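Local coordinates for protein putative glycoside hydrolase (Bacteroides ovatus, PDB 4ONZ) that is a putative glycoside hydrolase whose function is not established, with a fold consistent with the five-bladed beta-propeller of its clan, at residues A[251-256]-A[325-330]; A[13-18]-A[332-337]; A[85-88]-A[94-97]; A[26-31]-A[63-68]; A[202-207]-A[228-233]. All blocks are in the same frame, centred on the assembly; numbering follows the deposited sequence. Where two conformers were deposited one is given.

Contact 1: A[251-256]-A[325-330]; sequences PAIRTK and EGLVYH
P251 meets E325 where the two backbones come nearest, with 7.3 Å between P251 CA and L327 CA. From there the chains diverge: I253 CA stands 9.4 Å from L327 CA, and the far ends of the segments lie well apart. Segment 325-330 is a strand that pairs with 333-340, and at its start E325 and G326 both face Y337 in a classic beta bulge. Segment 251-256 runs into the end of strand 245-255, where the backbone of A252 and R254 bonds T184 of strand 180-187, and that of I253 bonds V260 on the neighbouring strand. The two segments therefore belong to separate sheets and meet through a few side-chain contacts, one of them with a backbone carbonyl, as adjacent blades do in the five-bladed beta-propeller expected for this clan. The meeting is modest, burying 132 Å² in all. On the side of 251-256 the P251 ring lies beside the other backbone, its CD 4.4 Å from the carbonyl O of E325. I253 and L327 point at each other across the interface. I253 carries CG1 anti to its backbone N (chi1 -172°), and it is the shorter branch, CG2, that faces L327 CD2 at 4.4 Å. L327 extends off its strand, CG opposite the backbone N, which brings CD2 up to that methyl. I15 and L356 also touch I253, while L334 and L336 of strand 333-340 touch L327. The E325 side chain turns the other way, its carboxylate making a long, weak ion pair with R123.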
# COMPACT_ATOMS: atom_id res chain seq x y z
N PRO A 251 0.65 3.47 4.54
CA PRO A 251 -0.13 4.06 5.63
C PRO A 251 0.21 5.54 5.83
O PRO A 251 1.36 5.91 5.66
CB PRO A 251 0.31 3.23 6.84
CG PRO A 251 0.58 1.89 6.26
CD PRO A 251 1.25 2.18 4.94
N ALA A 252 -0.78 6.38 6.12
CA ALA A 252 -0.56 7.81 6.31
C ALA A 252 0.24 8.00 7.59
O ALA A 252 0.22 7.14 8.49
CB ALA A 252 -1.87 8.57 6.38
N ILE A 253 0.95 9.11 7.68
CA ILE A 253 1.81 9.32 8.84
C ILE A 253 1.71 10.74 9.39
O ILE A 253 1.79 11.73 8.65
CB ILE A 253 3.26 8.92 8.49
CG1 ILE A 253 4.16 8.94 9.73
CG2 ILE A 253 3.84 9.80 7.38
CD1 ILE A 253 5.56 8.44 9.46
N ARG A 254 1.52 10.84 10.71
CA ARG A 254 1.49 12.13 11.38
C ARG A 254 2.89 12.75 11.38
O ARG A 254 3.89 12.04 11.50
CB ARG A 254 1.00 12.00 12.82
CG ARG A 254 -0.48 11.72 12.98
CD ARG A 254 -0.89 12.07 14.41
NE ARG A 254 -2.27 11.71 14.73
CZ ARG A 254 -3.33 12.49 14.54
NH1 ARG A 254 -3.22 13.70 14.00
NH2 ARG A 254 -4.53 12.04 14.89
N THR A 255 2.94 14.08 11.22
CA THR A 255 4.19 14.86 11.24
C THR A 255 3.92 16.15 12.00
O THR A 255 2.77 16.43 12.34
CB THR A 255 4.67 15.25 9.82
OG1 THR A 255 3.79 16.24 9.27
CG2 THR A 255 4.74 14.04 8.90
N LYS A 256 4.95 16.95 12.24
CA LYS A 256 4.79 18.24 12.94
C LYS A 256 3.80 19.17 12.24
O LYS A 256 3.11 19.96 12.89
CB LYS A 256 6.12 19.00 13.04
CG LYS A 256 7.22 18.34 13.84
CD LYS A 256 8.42 19.28 13.93
CE LYS A 256 9.64 18.60 14.52
NZ LYS A 256 9.38 18.03 15.87
N GLU A 325 4.16 1.71 -1.76
CA GLU A 325 3.18 1.00 -0.93
C GLU A 325 3.63 0.62 0.49
O GLU A 325 2.80 0.25 1.32
CB GLU A 325 2.71 -0.21 -1.73
CG GLU A 325 1.48 -0.96 -1.20
CD GLU A 325 0.93 -1.94 -2.23
OE1 GLU A 325 1.13 -1.70 -3.45
OE2 GLU A 325 0.31 -2.95 -1.83
N GLY A 326 4.94 0.71 0.75
CA GLY A 326 5.48 0.41 2.07
C GLY A 326 6.35 1.53 2.59
O GLY A 326 7.09 2.15 1.84
N LEU A 327 6.24 1.80 3.89
CA LEU A 327 7.01 2.84 4.54
C LEU A 327 7.34 2.40 5.96
O LEU A 327 6.44 2.16 6.78
CB LEU A 327 6.23 4.15 4.57
CG LEU A 327 6.94 5.33 5.23
CD1 LEU A 327 8.21 5.71 4.47
CD2 LEU A 327 5.99 6.51 5.33
N VAL A 328 8.64 2.29 6.26
CA VAL A 328 9.06 1.87 7.60
C VAL A 328 10.14 2.78 8.16
O VAL A 328 10.97 3.31 7.42
CB VAL A 328 9.55 0.41 7.63
CG1 VAL A 328 8.43 -0.55 7.28
CG2 VAL A 328 10.72 0.19 6.69
N TYR A 329 10.09 2.96 9.47
CA TYR A 329 11.07 3.72 10.21
C TYR A 329 12.01 2.69 10.83
O TYR A 329 11.58 1.81 11.56
CB TYR A 329 10.39 4.54 11.30
CG TYR A 329 11.37 5.33 12.15
CD1 TYR A 329 11.80 6.59 11.75
CD2 TYR A 329 11.86 4.82 13.34
CE1 TYR A 329 12.69 7.32 12.52
CE2 TYR A 329 12.75 5.54 14.12
CZ TYR A 329 13.15 6.79 13.70
OH TYR A 329 14.04 7.51 14.46
N HIS A 330 13.30 2.82 10.53
CA HIS A 330 14.30 1.88 11.00
C HIS A 330 15.64 2.57 11.17
O HIS A 330 16.17 3.13 10.21
CB HIS A 330 14.40 0.74 9.99
CG HIS A 330 15.45 -0.27 10.32
ND1 HIS A 330 15.30 -1.20 11.32
CD2 HIS A 330 16.66 -0.52 9.76
CE1 HIS A 330 16.38 -1.97 11.38
NE2 HIS A 330 17.22 -1.58 10.43

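Contact 2: A[13-18]-A[332-337]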
# COMPACT_ATOMS: atom_id res chain seq x y z
N TRP A 13 7.27 20.65 4.67
CA TRP A 13 6.48 19.53 5.20
C TRP A 13 6.67 18.21 4.45
O TRP A 13 6.25 17.15 4.93
CB TRP A 13 4.99 19.89 5.18
CG TRP A 13 4.44 20.16 3.80
CD1 TRP A 13 4.34 21.37 3.17
CD2 TRP A 13 3.92 19.18 2.88
NE1 TRP A 13 3.78 21.20 1.92
CE2 TRP A 13 3.51 19.88 1.72
CE3 TRP A 13 3.74 17.80 2.94
CZ2 TRP A 13 2.95 19.22 0.62
CZ3 TRP A 13 3.19 17.15 1.84
CH2 TRP A 13 2.80 17.87 0.70
N VAL A 14 7.30 18.26 3.28
CA VAL A 14 7.46 17.09 2.42
C VAL A 14 8.42 16.07 3.03
O VAL A 14 9.46 16.43 3.54
CB VAL A 14 7.94 17.51 1.02
CG1 VAL A 14 8.15 16.31 0.12
CG2 VAL A 14 6.94 18.46 0.38
N ILE A 15 8.04 14.80 3.00
CA ILE A 15 8.90 13.75 3.53
C ILE A 15 9.86 13.35 2.41
O ILE A 15 9.44 13.03 1.29
CB ILE A 15 8.11 12.54 4.04
CG1 ILE A 15 7.11 12.98 5.12
CG2 ILE A 15 9.06 11.49 4.60
CD1 ILE A 15 6.21 11.89 5.63
N GLY A 16 11.15 13.38 2.73
CA GLY A 16 12.19 13.05 1.77
C GLY A 16 13.42 13.92 1.98
O GLY A 16 13.52 14.63 2.97
N PRO A 17 14.37 13.88 1.03
CA PRO A 17 14.31 13.08 -0.20
C PRO A 17 14.61 11.60 0.04
O PRO A 17 15.36 11.26 0.96
CB PRO A 17 15.40 13.71 -1.07
CG PRO A 17 16.42 14.20 -0.10
CD PRO A 17 15.68 14.54 1.18
N PHE A 18 14.01 10.75 -0.79
CA PHE A 18 14.26 9.32 -0.75
C PHE A 18 15.23 9.00 -1.87
O PHE A 18 14.94 9.25 -3.04
CB PHE A 18 12.96 8.52 -0.92
CG PHE A 18 12.04 8.61 0.25
CD1 PHE A 18 11.13 9.65 0.36
CD2 PHE A 18 12.09 7.66 1.25
CE1 PHE A 18 10.26 9.74 1.44
CE2 PHE A 18 11.23 7.74 2.34
CZ PHE A 18 10.32 8.78 2.43
N LYS A 332 16.67 5.43 12.69
CA LYS A 332 16.64 6.85 12.36
C LYS A 332 16.52 7.15 10.87
O LYS A 332 16.86 8.25 10.44
CB LYS A 332 17.88 7.56 12.92
CG LYS A 332 18.09 7.43 14.41
CD LYS A 332 19.27 8.30 14.84
CE LYS A 332 19.57 8.16 16.32
NZ LYS A 332 20.68 9.06 16.74
N LYS A 333 16.02 6.20 10.08
CA LYS A 333 15.81 6.39 8.64
C LYS A 333 14.44 5.87 8.21
O LYS A 333 13.84 5.04 8.89
CB LYS A 333 16.87 5.66 7.82
CG LYS A 333 18.28 6.18 8.01
CD LYS A 333 19.25 5.43 7.12
CE LYS A 333 20.67 5.96 7.27
NZ LYS A 333 21.62 5.16 6.46
N LEU A 334 13.96 6.40 7.10
CA LEU A 334 12.71 5.93 6.51
C LEU A 334 13.04 5.17 5.24
O LEU A 334 13.78 5.67 4.38
CB LEU A 334 11.79 7.10 6.19
CG LEU A 334 11.03 7.76 7.35
CD1 LEU A 334 10.34 9.02 6.83
CD2 LEU A 334 10.03 6.79 7.95
N TYR A 335 12.52 3.95 5.14
CA TYR A 335 12.68 3.11 3.96
C TYR A 335 11.35 3.02 3.22
O TYR A 335 10.34 2.59 3.80
CB TYR A 335 13.14 1.71 4.36
CG TYR A 335 14.54 1.66 4.95
CD1 TYR A 335 14.77 2.08 6.25
CD2 TYR A 335 15.61 1.16 4.21
CE1 TYR A 335 16.04 2.05 6.79
CE2 TYR A 335 16.89 1.12 4.75
CZ TYR A 335 17.10 1.57 6.04
OH TYR A 335 18.36 1.54 6.60
N LEU A 336 11.38 3.38 1.95
CA LEU A 336 10.22 3.37 1.06
C LEU A 336 10.32 2.15 0.15
O LEU A 336 11.32 1.99 -0.55
CB LEU A 336 10.27 4.64 0.22
CG LEU A 336 9.01 5.15 -0.46
CD1 LEU A 336 7.97 5.47 0.60
CD2 LEU A 336 9.35 6.38 -1.27
N TYR A 337 9.28 1.31 0.13
CA TYR A 337 9.26 0.12 -0.71
C TYR A 337 8.20 0.29 -1.77
O TYR A 337 7.06 0.69 -1.48
CB TYR A 337 9.02 -1.15 0.11
CG TYR A 337 10.19 -1.46 0.99
CD1 TYR A 337 11.28 -2.14 0.48
CD2 TYR A 337 10.24 -1.01 2.31
CE1 TYR A 337 12.39 -2.39 1.27
CE2 TYR A 337 11.33 -1.26 3.10
CZ TYR A 337 12.40 -1.96 2.57
OH TYR A 337 13.51 -2.20 3.34
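F18 lays one face of its ring over L336, whose CD2 methyl sits 4.0 Å from the ring centroid and 16° off the normal, a CH-pi contact displaced toward the rim of the ring. L336 touches the same ring a second time through CB, 3.7 Å from F18 CD2. The two side chains cross at about a right angle. L336 has its CG nearly opposite its own N (chi1 -160°) and extends off the strand to put CD2 over the ring. Two residues earlier, L334 differs, with CG anti to its carbonyl carbon (chi1 -76°). Its CB lies 3.9 Å from F18 CE2, and its CD1 meets I15 CG2 at 3.6 Å, again with the side chains crossing near a right angle. I15 makes this contact with its shorter branch. The side-chain packing is apolar and buried, and F304, A348 and C350 also pack on F18. Y335 lies on the strand's other side, packing with I63. The I15 carbonyl bonds Q285 of strand 281-288, and W13 NE1 bonds D298. The N-terminal loop is thus pinned to one sheet while covering the L334/L336 face of the next, an arrangement consistent with a chain end wedged between adjacent blades of a beta-propeller.

Contact 3: A[85-88]-A[94-97]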
# COMPACT_ATOMS: atom_id res chain seq x y z
N GLY A 85 3.77 -12.73 -0.42
CA GLY A 85 5.01 -13.35 0.04
C GLY A 85 5.59 -12.58 1.20
O GLY A 85 5.26 -11.42 1.42
N TYR A 86 6.50 -13.23 1.92
CA TYR A 86 7.17 -12.68 3.08
C TYR A 86 8.68 -12.62 2.82
O TYR A 86 9.27 -13.58 2.34
CB TYR A 86 6.91 -13.60 4.28
CG TYR A 86 7.68 -13.28 5.56
CD1 TYR A 86 9.01 -13.67 5.71
CD2 TYR A 86 7.06 -12.66 6.63
CE1 TYR A 86 9.71 -13.40 6.88
CE2 TYR A 86 7.74 -12.40 7.81
CZ TYR A 86 9.07 -12.76 7.93
OH TYR A 86 9.76 -12.50 9.10
N ALA A 87 9.27 -11.46 3.12
CA ALA A 87 10.72 -11.27 3.05
C ALA A 87 11.13 -10.55 4.33
O ALA A 87 10.45 -9.63 4.78
CB ALA A 87 11.11 -10.46 1.83
N GLU A 88 12.24 -11.00 4.92
CA GLU A 88 12.76 -10.47 6.17
C GLU A 88 14.15 -9.86 5.91
O GLU A 88 14.94 -10.43 5.15
CB GLU A 88 12.82 -11.63 7.14
CG GLU A 88 13.46 -11.41 8.49
CD GLU A 88 13.46 -12.70 9.30
OE1 GLU A 88 12.39 -13.33 9.41
OE2 GLU A 88 14.52 -13.07 9.81
N GLU A 94 19.02 -6.47 2.02
CA GLU A 94 19.09 -7.92 1.82
C GLU A 94 17.78 -8.54 2.30
O GLU A 94 17.25 -8.18 3.35
CB GLU A 94 20.30 -8.52 2.53
CG GLU A 94 21.62 -7.95 2.06
CD GLU A 94 21.84 -8.11 0.56
OE1 GLU A 94 21.40 -9.14 -0.00
OE2 GLU A 94 22.46 -7.22 -0.05
N MSE A 95 17.24 -9.47 1.51
CA MSE A 95 15.97 -10.11 1.81
C MSE A 95 16.08 -11.61 1.94
O MSE A 95 16.68 -12.27 1.10
CB MSE A 95 15.01 -9.84 0.65
CG MSE A 95 14.72 -8.36 0.39
SE MSE A 95 13.53 -7.60 1.76
CE MSE A 95 14.19 -5.76 1.79
N LYS A 96 15.50 -12.15 3.02
CA LYS A 96 15.44 -13.59 3.24
C LYS A 96 13.96 -13.94 3.06
O LYS A 96 13.12 -13.50 3.86
CB LYS A 96 15.93 -13.93 4.65
CG LYS A 96 15.90 -15.41 5.01
CD LYS A 96 16.41 -15.62 6.43
CE LYS A 96 16.15 -17.03 6.94
NZ LYS A 96 16.74 -18.08 6.07
N ARG A 97 13.65 -14.71 2.02
CA ARG A 97 12.27 -15.04 1.68
C ARG A 97 11.84 -16.46 2.05
O ARG A 97 12.66 -17.36 2.09
CB ARG A 97 12.09 -14.82 0.17
CG ARG A 97 12.30 -13.37 -0.24
CD ARG A 97 12.73 -13.22 -1.69
NE ARG A 97 11.73 -13.63 -2.66
CZ ARG A 97 11.89 -13.52 -3.98
NH1 ARG A 97 13.02 -12.99 -4.48
NH2 ARG A 97 10.93 -13.90 -4.81
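The carbonyl O of E88 accepts the backbone N of K96 at 2.8 Å, with the donor in the carbonyl plane and an N-H...O angle of 161°. M95 CA comes to the same oxygen as a longer CA-H...O contact of 3.5 Å. The return bond, E88 N to K96 O, measures 2.9 Å but meets its carbonyl tilted 32° from the plane. E88 and K96 thus form an antiparallel hydrogen-bonded pair, and A87 and R97 beside them a non-hydrogen-bonded one. On the A87/R97 face, the small A87 CB is met from two directions: by the selenium of selenomethionine M95, SE at 3.7 Å, and by R97 CG at 3.8 Å. The M95 chain is bent at its second torsion (chi2 -74°), which puts SE at A87 CB. R97 continues outward to a salt bridge with E47 and a bond to the carbonyl of S29. On the E88/K96 face, E88 runs out extended, CG anti to its backbone N. Y86 OH donates to E88 OE1 at 2.8 Å from its anti side, and K62 forms a salt bridge with OE2, so both carboxylate oxygens are held. The short strand 96-97 is one of the two outermost strands of this four-stranded antiparallel sheet, closing a beta hairpin with 82-89 as in the outer edge of a propeller blade.

Contact 4: A[26-31]-A[63-68]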
# COMPACT_ATOMS: atom_id res chain seq x y z
N PRO A 26 16.69 -4.20 -8.24
CA PRO A 26 15.57 -4.50 -7.33
C PRO A 26 15.95 -5.43 -6.18
O PRO A 26 16.86 -6.25 -6.32
CB PRO A 26 14.56 -5.20 -8.25
CG PRO A 26 15.39 -5.82 -9.32
CD PRO A 26 16.56 -4.90 -9.53
N VAL A 27 15.26 -5.30 -5.05
CA VAL A 27 15.53 -6.13 -3.87
C VAL A 27 14.74 -7.45 -3.84
O VAL A 27 15.13 -8.38 -3.15
CB VAL A 27 15.37 -5.35 -2.54
CG1 VAL A 27 16.42 -4.25 -2.45
CG2 VAL A 27 13.97 -4.77 -2.38
N ILE A 28 13.62 -7.53 -4.57
CA ILE A 28 12.82 -8.76 -4.67
C ILE A 28 12.39 -8.93 -6.13
O ILE A 28 11.76 -8.05 -6.70
CB ILE A 28 11.54 -8.74 -3.78
CG1 ILE A 28 11.88 -8.44 -2.32
CG2 ILE A 28 10.80 -10.07 -3.87
CD1 ILE A 28 10.67 -8.30 -1.42
N SER A 29 12.74 -10.08 -6.70
CA SER A 29 12.43 -10.42 -8.09
C SER A 29 11.75 -11.79 -8.15
O SER A 29 11.88 -12.58 -7.22
CB SER A 29 13.72 -10.44 -8.91
OG SER A 29 14.31 -9.15 -8.96
N PRO A 30 11.03 -12.07 -9.25
CA PRO A 30 10.35 -13.35 -9.38
C PRO A 30 11.29 -14.56 -9.43
O PRO A 30 12.46 -14.43 -9.82
CB PRO A 30 9.52 -13.21 -10.68
CG PRO A 30 10.01 -11.97 -11.35
CD PRO A 30 10.61 -11.11 -10.28
N GLN A 31 10.75 -15.70 -9.01
CA GLN A 31 11.47 -16.97 -8.94
C GLN A 31 10.48 -18.10 -9.23
O GLN A 31 9.29 -17.93 -9.01
CB GLN A 31 11.98 -17.21 -7.52
CG GLN A 31 12.95 -16.17 -6.98
CD GLN A 31 13.35 -16.46 -5.55
OE1 GLN A 31 12.66 -17.18 -4.82
NE2 GLN A 31 14.47 -15.90 -5.13
N ILE A 63 13.15 -5.45 9.32
CA ILE A 63 12.22 -4.96 8.33
C ILE A 63 11.62 -6.18 7.64
O ILE A 63 12.33 -7.12 7.27
CB ILE A 63 12.91 -4.05 7.29
CG1 ILE A 63 13.35 -2.74 7.96
CG2 ILE A 63 11.97 -3.76 6.13
CD1 ILE A 63 14.20 -1.84 7.10
N VAL A 64 10.30 -6.17 7.49
CA VAL A 64 9.59 -7.24 6.81
C VAL A 64 8.84 -6.64 5.64
O VAL A 64 8.13 -5.65 5.79
CB VAL A 64 8.59 -7.97 7.73
CG1 VAL A 64 7.79 -8.98 6.92
CG2 VAL A 64 9.31 -8.64 8.88
N VAL A 65 9.03 -7.24 4.46
CA VAL A 65 8.36 -6.80 3.25
C VAL A 65 7.41 -7.92 2.85
O VAL A 65 7.81 -9.08 2.75
CB VAL A 65 9.36 -6.49 2.12
CG1 VAL A 65 8.64 -6.02 0.88
CG2 VAL A 65 10.38 -5.45 2.58
N LEU A 66 6.15 -7.55 2.65
CA LEU A 66 5.08 -8.47 2.28
C LEU A 66 4.68 -8.09 0.85
O LEU A 66 3.99 -7.11 0.61
CB LEU A 66 3.92 -8.33 3.28
CG LEU A 66 4.32 -8.78 4.69
CD1 LEU A 66 3.47 -8.15 5.79
CD2 LEU A 66 4.29 -10.30 4.80
N TYR A 67 5.15 -8.88 -0.10
CA TYR A 67 4.99 -8.54 -1.50
C TYR A 67 3.90 -9.28 -2.25
O TYR A 67 3.66 -10.45 -2.01
CB TYR A 67 6.32 -8.74 -2.23
CG TYR A 67 6.93 -10.13 -2.13
CD1 TYR A 67 7.73 -10.48 -1.05
CD2 TYR A 67 6.77 -11.08 -3.14
CE1 TYR A 67 8.32 -11.75 -0.96
CE2 TYR A 67 7.37 -12.33 -3.06
CZ TYR A 67 8.15 -12.66 -1.97
OH TYR A 67 8.73 -13.91 -1.88
N ARG A 68 3.23 -8.57 -3.17
CA ARG A 68 2.31 -9.20 -4.08
C ARG A 68 3.09 -10.08 -5.06
O ARG A 68 4.06 -9.62 -5.65
CB ARG A 68 1.53 -8.17 -4.88
CG ARG A 68 0.56 -8.80 -5.85
CD ARG A 68 -0.26 -7.74 -6.55
NE ARG A 68 -1.05 -8.25 -7.66
CZ ARG A 68 -1.78 -7.47 -8.46
NH1 ARG A 68 -1.83 -6.17 -8.23
NH2 ARG A 68 -2.47 -7.98 -9.47
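I28 makes the whole apolar contact with the strand 63-68, using both of its methyls, CG2 and CD1. The CH-pi part belongs to CG2: it sits almost exactly over the centre of the Y67 ring, 4.0 Å from the centroid and 1° off the normal. The remaining apolar packing belongs to CD1, which touches both V65 CG1 at 3.8 Å and Y67 CD1 at 3.7 Å. With CG2 anti to its backbone N, I28 directs both branches at the sheet. Y67 has its CG between the backbone N and carbonyl carbon (chi1 56°), which places the ring beside I28, and chi2 near -85° turns its face to CG2. A87 of the adjoining strand also touches I28. Backbone bonding goes elsewhere: V27 and I28 both face V345 in a classic beta bulge and bond to it. The N-terminal segment so pairs with the edge of the last sheet while its isoleucine packs on the first, consistent with the ring closure of a beta-propeller. Polar interactions lie at the end of the Y67 ring, where OH hydrogen-bonds both E47 OE1 and R97 NE, which fixes the ring's far end.

Contact 5: A[202-207]-A[228-233]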
# COMPACT_ATOMS: atom_id res chain seq x y z
N MSE A 202 -8.55 5.69 8.33
CA MSE A 202 -7.78 5.38 7.13
C MSE A 202 -8.24 6.18 5.96
O MSE A 202 -9.40 6.57 5.88
CB MSE A 202 -7.80 3.90 6.75
CG MSE A 202 -9.11 3.39 6.15
SE MSE A 202 -8.89 1.55 5.53
CE MSE A 202 -10.66 1.26 4.75
N TYR A 203 -7.30 6.49 5.08
CA TYR A 203 -7.63 7.02 3.77
C TYR A 203 -7.72 5.77 2.92
O TYR A 203 -7.14 4.74 3.28
CB TYR A 203 -6.55 7.95 3.23
CG TYR A 203 -6.39 9.16 4.10
CD1 TYR A 203 -7.34 10.18 4.07
CD2 TYR A 203 -5.34 9.27 5.00
CE1 TYR A 203 -7.23 11.28 4.89
CE2 TYR A 203 -5.22 10.38 5.82
CZ TYR A 203 -6.17 11.38 5.76
OH TYR A 203 -6.05 12.49 6.59
N TRP A 204 -8.47 5.83 1.82
CA TRP A 204 -8.56 4.71 0.92
C TRP A 204 -9.03 5.17 -0.46
O TRP A 204 -9.66 6.23 -0.59
CB TRP A 204 -9.50 3.63 1.48
CG TRP A 204 -10.96 4.04 1.55
CD1 TRP A 204 -11.59 4.67 2.61
CD2 TRP A 204 -11.96 3.86 0.55
NE1 TRP A 204 -12.92 4.88 2.31
CE2 TRP A 204 -13.17 4.39 1.05
CE3 TRP A 204 -11.96 3.28 -0.73
CZ2 TRP A 204 -14.35 4.39 0.32
CZ3 TRP A 204 -13.14 3.29 -1.47
CH2 TRP A 204 -14.32 3.84 -0.94
N GLY A 205 -8.71 4.39 -1.47
CA GLY A 205 -9.20 4.62 -2.83
C GLY A 205 -8.16 4.63 -3.93
O GLY A 205 -6.96 4.78 -3.68
N GLU A 206 -8.66 4.47 -5.15
CA GLU A 206 -7.86 4.47 -6.37
C GLU A 206 -8.19 5.67 -7.28
O GLU A 206 -7.29 6.40 -7.69
CB GLU A 206 -8.12 3.16 -7.11
CG GLU A 206 -7.38 3.01 -8.43
CD GLU A 206 -7.72 1.74 -9.17
OE1 GLU A 206 -8.82 1.19 -8.99
OE2 GLU A 206 -6.89 1.30 -9.97
N HIS A 207 -9.47 5.86 -7.59
CA HIS A 207 -9.91 6.97 -8.45
C HIS A 207 -10.09 8.30 -7.73
O HIS A 207 -10.27 9.34 -8.36
CB HIS A 207 -11.20 6.61 -9.18
CG HIS A 207 -11.05 5.46 -10.12
ND1 HIS A 207 -10.77 5.63 -11.46
CD2 HIS A 207 -11.13 4.13 -9.91
CE1 HIS A 207 -10.69 4.44 -12.03
NE2 HIS A 207 -10.90 3.51 -11.12
N ASN A 228 -25.13 12.14 1.11
CA ASN A 228 -25.13 10.71 1.44
C ASN A 228 -24.27 9.92 0.44
O ASN A 228 -24.48 8.72 0.22
CB ASN A 228 -26.57 10.18 1.47
CG ASN A 228 -26.71 8.87 2.22
OD1 ASN A 228 -26.03 8.65 3.21
ND2 ASN A 228 -27.63 8.00 1.77
N GLU A 229 -23.29 10.60 -0.15
CA GLU A 229 -22.37 9.99 -1.11
C GLU A 229 -20.98 9.89 -0.50
O GLU A 229 -20.66 10.62 0.43
CB GLU A 229 -22.29 10.84 -2.38
CG GLU A 229 -23.57 10.87 -3.20
CD GLU A 229 -23.44 11.69 -4.46
OE1 GLU A 229 -23.08 12.88 -4.36
OE2 GLU A 229 -23.72 11.16 -5.56
N LEU A 230 -20.16 8.99 -1.04
CA LEU A 230 -18.77 8.87 -0.57
C LEU A 230 -18.10 10.23 -0.70
O LEU A 230 -18.13 10.84 -1.78
CB LEU A 230 -18.01 7.85 -1.41
CG LEU A 230 -18.50 6.41 -1.30
CD1 LEU A 230 -17.87 5.55 -2.39
CD2 LEU A 230 -18.19 5.87 0.09
N MSE A 231 -17.48 10.70 0.38
CA MSE A 231 -16.83 11.99 0.38
C MSE A 231 -15.43 11.91 -0.17
O MSE A 231 -14.57 11.24 0.40
CB MSE A 231 -16.74 12.51 1.81
CG MSE A 231 -16.09 13.89 1.81
SE MSE A 231 -16.07 14.64 3.62
CE MSE A 231 -14.62 13.51 4.31
N LYS A 232 -15.18 12.62 -1.27
CA LYS A 232 -13.85 12.65 -1.88
C LYS A 232 -13.02 13.76 -1.27
O LYS A 232 -13.47 14.91 -1.20
CB LYS A 232 -13.94 12.87 -3.39
CG LYS A 232 -14.66 11.77 -4.13
CD LYS A 232 -14.80 12.10 -5.60
CE LYS A 232 -15.53 10.98 -6.31
NZ LYS A 232 -15.63 11.21 -7.78
N ILE A 233 -11.81 13.42 -0.84
CA ILE A 233 -10.88 14.38 -0.27
C ILE A 233 -10.09 15.05 -1.39
O ILE A 233 -9.92 16.26 -1.38
CB ILE A 233 -9.97 13.70 0.75
CG1 ILE A 233 -10.84 13.14 1.88
CG2 ILE A 233 -8.95 14.70 1.28
CD1 ILE A 233 -10.08 12.40 2.96
O HOH W 1 -12.81 10.87 -9.10
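Y203 and I233 meet edge-on, I233 CD1 lying near the plane of the tyrosine ring at 3.6 Å from Y203 CE1 and 3.7 Å from Y203 CD1. Here, in the third sheet of the apparent beta-propeller, a loop linking strands 221-222 and 245-255 folds back against strand 200-204. A second apolar pair lies beside the first. The two methyls of L230 reach the six-membered part of the W204 indole, CD2 standing 4.1 Å from CZ2 at the ring edge and CD1 4.2 Å from CH2. Both pairs cross at about a right angle. W204 has CG between the backbone N and carbonyl carbon (chi1 67°), which places the six-membered part of its indole beside L230. In the next shell Y203 OH bonds the carbonyl of P293, and its ring meets F201 edge-to-face. W204 stacks on Y210, which L230 also touches, and F172 packs against L230. L288 of strand 281-288 lies against both Y203 and I233. At the more exposed end, one water bridges the segments: it donates to H207 O at 3.1 Å and accepts from K232 NZ, also at 3.1 Å.

In the fold
Contacts 1 and 2 are 8 Å apart between centres and share the last sheet: V328 O lies 2.8 Å from Y335 N, a probable hydrogen bond, and I253 CG2 packs on I15 CD1 at 3.6 Å. Contacts 3 and 4 lie closer still, 6 Å between centres, in the first sheet, where A87 O and V65 N pair at 2.8 Å. The two groups meet where Y337 CE1 touches V65 CG2 (3.9 Å) and M95 CE (3.9 Å). Contact 5, on the far side of the chain's centre from contacts 3 and 4, joins contact 1 through Y203 CD2 and A252 CB at 3.8 Å. Contact 2 encloses all the others along the chain.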